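Local coordinates for protein fusion DH (Streptomyces sp. MJ635-86F5, PDB 6K97) that is an engineered fusion of a split dehydratase domain from cremimycin polyketide biosynthesis, a lyase of the double hot dog fold that probably dehydrates carrier-bound polyketide intermediates, at residues R280-H285 with V317-V322. Sequence-based numbering, arbitrary orientation.
Sequences RRVRVH and VSVGSV
A classic beta bulge, carried by strand 315-327, interrupts its antiparallel pairing with strand 273-284 in the part of the fusion predicted to form the C-terminal hotdog: Gly320 and Ser321 together face Arg280. Toward Val284 the ladder is regular, with Arg283 and Ser318 a hydrogen-bonded pair whose two bonds, Arg283 N to Ser318 O (3.1 Å) and Ser318 N to Arg283 O (3.0 Å), run nearly along the C=O axes. At the bulge itself Arg280 N gives to Ser321 O at 2.9 Å, and Ser321 N returns to a lone pair of Arg280 O. Gly320 N turns to Arg281 O, 50° above that carbonyl's plane; a water donates to the same oxygen and is hydrogen-bonded to Ser318 OG. Arg281, bent at chi3 (30°), lays the rim of one guanidinium face over Gly320 CA, 3.7 Å from CZ. On the face shared by Val282, Val284, Val317 and Val319, Val282 CG2 and Val319 CG1 meet side by side at 4.2 Å. Asp299 is hydrogen-bonded to Ser321 OG. In the fusion's other part, Glu93 salt-bridges Arg283, and Ile94 faces both Arg281 and Val282, a G1 bulge in strand 273-284 toward strand 93-99: bulged antiparallel pairing within the double hot dog fold.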
ATOM      1  N   ARG A 280      17.724   1.624  20.025  1.00 36.34           N
ATOM      2  CA  ARG A 280      16.665   1.487  21.037  1.00 37.46           C
ATOM      3  C   ARG A 280      16.224   2.851  21.538  1.00 35.96           C
ATOM      4  O   ARG A 280      17.074   3.679  21.890  1.00 32.10           O
ATOM      5  CB  ARG A 280      17.175   0.759  22.255  1.00 40.28           C
ATOM      6  CG  ARG A 280      17.507  -0.699  22.062  1.00 45.62           C
ATOM      7  CD  ARG A 280      18.221  -1.222  23.331  1.00 50.63           C
ATOM      8  NE  ARG A 280      18.539  -2.635  23.171  1.00 56.76           N
ATOM      9  CZ  ARG A 280      17.638  -3.616  23.220  1.00 59.44           C
ATOM     10  NH1 ARG A 280      18.017  -4.877  23.048  1.00 65.67           N
ATOM     11  NH2 ARG A 280      16.360  -3.360  23.446  1.00 61.90           N
ATOM     12  N   ARG A 281      14.905   3.052  21.626  1.00 35.51           N
ATOM     13  CA  ARG A 281      14.333   4.248  22.260  1.00 37.73           C
ATOM     14  C   ARG A 281      14.740   5.552  21.557  1.00 37.23           C
ATOM     15  O   ARG A 281      15.348   6.467  22.149  1.00 33.49           O
ATOM     16  CB  ARG A 281      14.612   4.267  23.776  1.00 41.17           C
ATOM     17  CG  ARG A 281      13.672   3.329  24.553  1.00 47.80           C
ATOM     18  CD  ARG A 281      14.177   2.826  25.925  1.00 56.61           C
ATOM     19  NE  ARG A 281      15.085   3.753  26.651  1.00 69.48           N
ATOM     20  CZ  ARG A 281      16.400   3.568  26.922  1.00 66.93           C
ATOM     21  NH1 ARG A 281      17.044   4.512  27.609  1.00 65.40           N
ATOM     22  NH2 ARG A 281      17.076   2.466  26.543  1.00 60.76           N
ATOM     23  N   VAL A 282      14.409   5.623  20.267  1.00 34.52           N
ATOM     24  CA  VAL A 282      14.613   6.852  19.487  1.00 35.13           C
ATOM     25  C   VAL A 282      13.334   7.709  19.570  1.00 37.98           C
ATOM     26  O   VAL A 282      12.269   7.233  19.225  1.00 39.92           O
ATOM     27  CB  VAL A 282      14.906   6.555  18.024  1.00 30.64           C
ATOM     28  CG1 VAL A 282      15.250   7.818  17.318  1.00 30.80           C
ATOM     29  CG2 VAL A 282      16.067   5.600  17.901  1.00 32.43           C
ATOM     30  N   ARG A 283      13.450   8.909  20.128  1.00 39.63           N
ATOM     31  CA  ARG A 283      12.326   9.790  20.412  1.00 40.87           C
ATOM     32  C   ARG A 283      12.721  11.163  19.914  1.00 38.92           C
ATOM     33  O   ARG A 283      13.738  11.679  20.327  1.00 38.20           O
ATOM     34  CB  ARG A 283      12.074   9.851  21.910  1.00 50.98           C
ATOM     35  CG  ARG A 283      10.803  10.644  22.271  1.00 64.47           C
ATOM     36  CD  ARG A 283      10.502  10.738  23.770  1.00 69.03           C
ATOM     37  NE  ARG A 283       9.462   9.774  24.164  1.00 80.91           N
ATOM     38  CZ  ARG A 283       9.697   8.512  24.521  1.00 78.97           C
ATOM     39  NH1 ARG A 283      10.944   8.033  24.551  1.00 80.58           N
ATOM     40  NH2 ARG A 283       8.683   7.720  24.831  1.00 70.09           N
ATOM     41  N   VAL A 284      11.996  11.686  18.926  1.00 36.09           N
ATOM     42  CA  VAL A 284      12.219  13.010  18.404  1.00 35.44           C
ATOM     43  C   VAL A 284      11.197  13.925  19.029  1.00 35.79           C
ATOM     44  O   VAL A 284      10.038  13.607  18.955  1.00 33.13           O
ATOM     45  CB  VAL A 284      11.985  13.068  16.926  1.00 34.68           C
ATOM     46  CG1 VAL A 284      12.149  14.480  16.418  1.00 36.26           C
ATOM     47  CG2 VAL A 284      12.989  12.187  16.239  1.00 41.92           C
ATOM     48  N   HIS A 285      11.621  15.045  19.640  1.00 36.21           N
ATOM     49  CA  HIS A 285      10.666  15.980  20.280  1.00 38.73           C
ATOM     50  C   HIS A 285      10.270  17.120  19.322  1.00 38.83           C
ATOM     51  O   HIS A 285       9.210  17.700  19.465  1.00 40.18           O
ATOM     52  CB  HIS A 285      11.230  16.555  21.596  1.00 41.57           C
ATOM     53  CG  HIS A 285      11.816  15.523  22.509  1.00 45.94           C
ATOM     54  ND1 HIS A 285      11.073  14.852  23.453  1.00 49.59           N
ATOM     55  CD2 HIS A 285      13.066  15.007  22.580  1.00 49.69           C
ATOM     56  CE1 HIS A 285      11.847  13.998  24.097  1.00 51.81           C
ATOM     57  NE2 HIS A 285      13.055  14.052  23.566  1.00 54.76           N
ATOM     58  N   VAL A 317      16.237  15.528  19.950  1.00 34.23           N
ATOM     59  CA  VAL A 317      16.155  14.080  19.856  1.00 33.58           C
ATOM     60  C   VAL A 317      16.974  13.442  20.901  1.00 32.45           C
ATOM     61  O   VAL A 317      18.010  13.976  21.312  1.00 35.96           O
ATOM     62  CB  VAL A 317      16.582  13.588  18.467  1.00 35.14           C
ATOM     63  CG1 VAL A 317      17.942  14.083  18.117  1.00 35.45           C
ATOM     64  CG2 VAL A 317      16.548  12.082  18.369  1.00 38.38           C
ATOM     65  N   SER A 318      16.503  12.301  21.363  1.00 33.21           N
ATOM     66  CA  SER A 318      17.320  11.421  22.196  1.00 35.79           C
ATOM     67  C   SER A 318      17.275   9.970  21.678  1.00 33.86           C
ATOM     68  O   SER A 318      16.287   9.572  21.035  1.00 35.52           O
ATOM     69  CB  SER A 318      16.866  11.528  23.661  1.00 37.84           C
ATOM     70  OG  SER A 318      15.683  10.844  23.880  1.00 38.13           O
ATOM     71  N   VAL A 319      18.340   9.209  21.967  1.00 33.35           N
ATOM     72  CA  VAL A 319      18.508   7.817  21.521  1.00 32.77           C
ATOM     73  C   VAL A 319      18.917   7.022  22.713  1.00 34.10           C
ATOM     74  O   VAL A 319      20.010   7.216  23.247  1.00 38.43           O
ATOM     75  CB  VAL A 319      19.560   7.692  20.426  1.00 33.15           C
ATOM     76  CG1 VAL A 319      19.663   6.286  19.872  1.00 33.75           C
ATOM     77  CG2 VAL A 319      19.236   8.645  19.302  1.00 33.68           C
ATOM     78  N   GLY A 320      18.044   6.122  23.155  1.00 35.09           N
ATOM     79  CA  GLY A 320      18.359   5.253  24.282  1.00 34.87           C
ATOM     80  C   GLY A 320      19.653   4.552  24.022  1.00 35.77           C
ATOM     81  O   GLY A 320      20.499   4.497  24.873  1.00 37.88           O
ATOM     82  N   SER A 321      19.852   4.027  22.815  1.00 37.06           N
ATOM     83  CA  SER A 321      21.050   3.228  22.586  1.00 37.13           C
ATOM     84  C   SER A 321      21.298   3.052  21.106  1.00 36.01           C
ATOM     85  O   SER A 321      20.351   2.875  20.351  1.00 30.07           O
ATOM     86  CB  SER A 321      20.896   1.852  23.268  1.00 36.13           C
ATOM     87  OG  SER A 321      22.103   1.136  23.175  1.00 39.36           O
ATOM     88  N   VAL A 322      22.571   3.118  20.700  1.00 35.53           N
ATOM     89  CA  VAL A 322      22.960   2.760  19.330  1.00 35.37           C
ATOM     90  C   VAL A 322      24.093   1.784  19.418  1.00 35.10           C
ATOM     91  O   VAL A 322      25.139   2.153  19.969  1.00 34.08           O
ATOM     92  CB  VAL A 322      23.518   3.916  18.519  1.00 36.35           C
ATOM     93  CG1 VAL A 322      23.806   3.433  17.088  1.00 35.82           C
ATOM     94  CG2 VAL A 322      22.556   5.058  18.498  1.00 38.68           C
TER
HETATM   95  O   HOH W   1      15.201   8.131  24.166  1.00 35.35           O